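PDB 4FD4: arylalkylamine N-Acetyltransferase like 5b from Aedes aegypti, which probably transfers acyl groups from coenzyme A thioesters to the amino group of arylalkylamines such as serotonin and dopamine. Local coordinates for residues V20-L24 with E49-L53. Residues are numbered along the deposited sequence; the frame is centred on the assembly and turned at random.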
loop_
_atom_site.group_PDB
_atom_site.type_symbol
_atom_site.label_atom_id
_atom_site.label_comp_id
_atom_site.label_asym_id
_atom_site.label_seq_id
_atom_site.Cartn_x
_atom_site.Cartn_y
_atom_site.Cartn_z
ATOM N N VAL A 20 -2.375 -15.176 -3.113
ATOM C CA VAL A 20 -2.209 -13.752 -2.832
ATOM C C VAL A 20 -2.194 -13.071 -4.195
ATOM O O VAL A 20 -2.908 -12.087 -4.426
ATOM C CB VAL A 20 -0.921 -13.463 -2.029
ATOM C CG1 VAL A 20 -0.733 -11.961 -1.819
ATOM C CG2 VAL A 20 -0.963 -14.187 -0.660
ATOM N N ARG A 21 -1.458 -13.666 -5.133
ATOM C CA ARG A 21 -1.369 -13.081 -6.462
ATOM C C ARG A 21 -2.798 -12.885 -6.974
ATOM O O ARG A 21 -3.170 -11.793 -7.460
ATOM C CB ARG A 21 -0.544 -13.982 -7.405
ATOM C CG ARG A 21 -0.060 -13.299 -8.696
ATOM C CD ARG A 21 0.387 -14.314 -9.772
ATOM N NE ARG A 21 1.518 -15.142 -9.355
ATOM C CZ ARG A 21 2.799 -14.818 -9.529
ATOM N NH1 ARG A 21 3.126 -13.671 -10.115
ATOM N NH2 ARG A 21 3.761 -15.641 -9.115
ATOM N N GLU A 22 -3.625 -13.904 -6.900
ATOM C CA GLU A 22 -4.963 -13.789 -7.458
ATOM C C GLU A 22 -5.756 -12.688 -6.826
ATOM O O GLU A 22 -6.393 -11.975 -7.531
ATOM C CB GLU A 22 -5.775 -15.072 -7.371
ATOM C CG GLU A 22 -7.134 -14.994 -8.109
ATOM C CD GLU A 22 -8.328 -14.387 -7.290
ATOM O OE1 GLU A 22 -8.405 -14.514 -6.058
ATOM O OE2 GLU A 22 -9.233 -13.814 -7.909
ATOM N N ILE A 23 -5.737 -12.571 -5.498
ATOM C CA ILE A 23 -6.577 -11.541 -4.915
ATOM C C ILE A 23 -6.083 -10.171 -5.386
ATOM O O ILE A 23 -6.889 -9.268 -5.681
ATOM C CB ILE A 23 -6.728 -11.672 -3.360
ATOM C CG1 ILE A 23 -7.700 -10.618 -2.816
ATOM C CG2 ILE A 23 -5.377 -11.654 -2.667
ATOM C CD1 ILE A 23 -9.164 -10.975 -3.014
ATOM N N LEU A 24 -4.761 -10.028 -5.536
ATOM C CA LEU A 24 -4.237 -8.743 -5.985
ATOM C C LEU A 24 -4.738 -8.452 -7.394
ATOM O O LEU A 24 -5.150 -7.334 -7.699
ATOM C CB LEU A 24 -2.696 -8.707 -5.953
ATOM C CG LEU A 24 -2.037 -8.650 -4.571
ATOM C CD1 LEU A 24 -0.508 -8.758 -4.721
ATOM C CD2 LEU A 24 -2.419 -7.379 -3.805
ATOM N N GLU A 49 3.979 -6.457 -9.428
ATOM C CA GLU A 49 3.545 -7.677 -8.794
ATOM C C GLU A 49 4.645 -8.319 -7.944
ATOM O O GLU A 49 4.420 -8.736 -6.799
ATOM C CB GLU A 49 3.092 -8.642 -9.891
ATOM C CG GLU A 49 2.396 -9.869 -9.413
ATOM C CD GLU A 49 1.682 -10.567 -10.561
ATOM O OE1 GLU A 49 0.613 -10.078 -10.997
ATOM O OE2 GLU A 49 2.218 -11.580 -11.040
ATOM N N ARG A 50 5.847 -8.403 -8.498
ATOM C CA ARG A 50 6.960 -8.977 -7.760
ATOM C C ARG A 50 7.230 -8.212 -6.473
ATOM O O ARG A 50 7.522 -8.817 -5.427
ATOM C CB ARG A 50 8.231 -9.009 -8.612
ATOM C CG ARG A 50 9.392 -9.722 -7.935
ATOM C CD ARG A 50 10.577 -9.919 -8.873
ATOM N NE ARG A 50 11.064 -8.643 -9.384
ATOM C CZ ARG A 50 10.889 -8.223 -10.633
ATOM N NH1 ARG A 50 10.247 -8.991 -11.510
ATOM N NH2 ARG A 50 11.360 -7.037 -11.005
ATOM N N PHE A 51 7.162 -6.886 -6.553
ATOM C CA PHE A 51 7.339 -6.077 -5.350
ATOM C C PHE A 51 6.304 -6.471 -4.297
ATOM O O PHE A 51 6.649 -6.776 -3.156
ATOM C CB PHE A 51 7.197 -4.591 -5.662
ATOM C CG PHE A 51 7.256 -3.698 -4.429
ATOM C CD1 PHE A 51 6.102 -3.136 -3.902
ATOM C CD2 PHE A 51 8.468 -3.429 -3.809
ATOM C CE1 PHE A 51 6.151 -2.319 -2.768
ATOM C CE2 PHE A 51 8.532 -2.607 -2.679
ATOM C CZ PHE A 51 7.374 -2.055 -2.158
ATOM N N SER A 52 5.032 -6.460 -4.679
ATOM C CA SER A 52 3.987 -6.761 -3.710
ATOM C C SER A 52 4.109 -8.163 -3.103
ATOM O O SER A 52 3.931 -8.342 -1.899
ATOM C CB SER A 52 2.607 -6.545 -4.328
ATOM O OG SER A 52 2.483 -5.205 -4.763
ATOM N N LEU A 53 4.429 -9.159 -3.923
ATOM C CA LEU A 53 4.506 -10.522 -3.430
ATOM C C LEU A 53 5.771 -10.779 -2.613
ATOM O O LEU A 53 5.810 -11.717 -1.821
ATOM C CB LEU A 53 4.422 -11.525 -4.579
ATOM C CG LEU A 53 3.098 -11.619 -5.340
ATOM C CD1 LEU A 53 3.254 -12.633 -6.478
ATOM C CD2 LEU A 53 1.941 -12.029 -4.434
#
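Helices 17-28 and 46-53 meet here at a steep angle: the axes of segments 20-24 and 49-53 approach to 10.8 Å, and their N-to-C directions diverge by 124°, so the two run obliquely antiparallel. The backbones come nearest at Arg-21 and Leu-53, whose CA atoms lie 7.1 Å apart. Side chains fill the space between the axes, and Leu-53 does most of this for its helix. Leu-53 CD2 packs 3.7 Å from Val-20 CG1 and 4.1 Å from Leu-24 CD1, and Leu-24 CD1 also rests 3.8 Å from Ser-52 CB. A polar clasp closes the apolar seam along one margin. The CA-to-CB bond of Arg-21 points sideways to the other helix, yet its side chain, trans at chi1 and chi2 and turned at chi3 (m), brings Arg-21 NH1 to 2.5 Å from Glu-49 OE2, a very short hydrogen bond within a salt bridge. One face of the guanidinium lies over Leu-53, Arg-21 CZ being 3.8 Å from Leu-53 CD1, while the carboxylate meets it near its plane, so charge and hydrophobic cover come from different directions. Glu-18 provides a second salt bridge to Arg-21, and His-44 a hydrogen bond to Glu-49. Leu-24 and Ser-52 both touch Ile-131 of strand 126-134. The example illustrates how a GNAT fold joins helices 17-28 and 46-53, its alpha1-alpha2 region between strands 7-11 and 61-66, to one another and to the central mixed sheet.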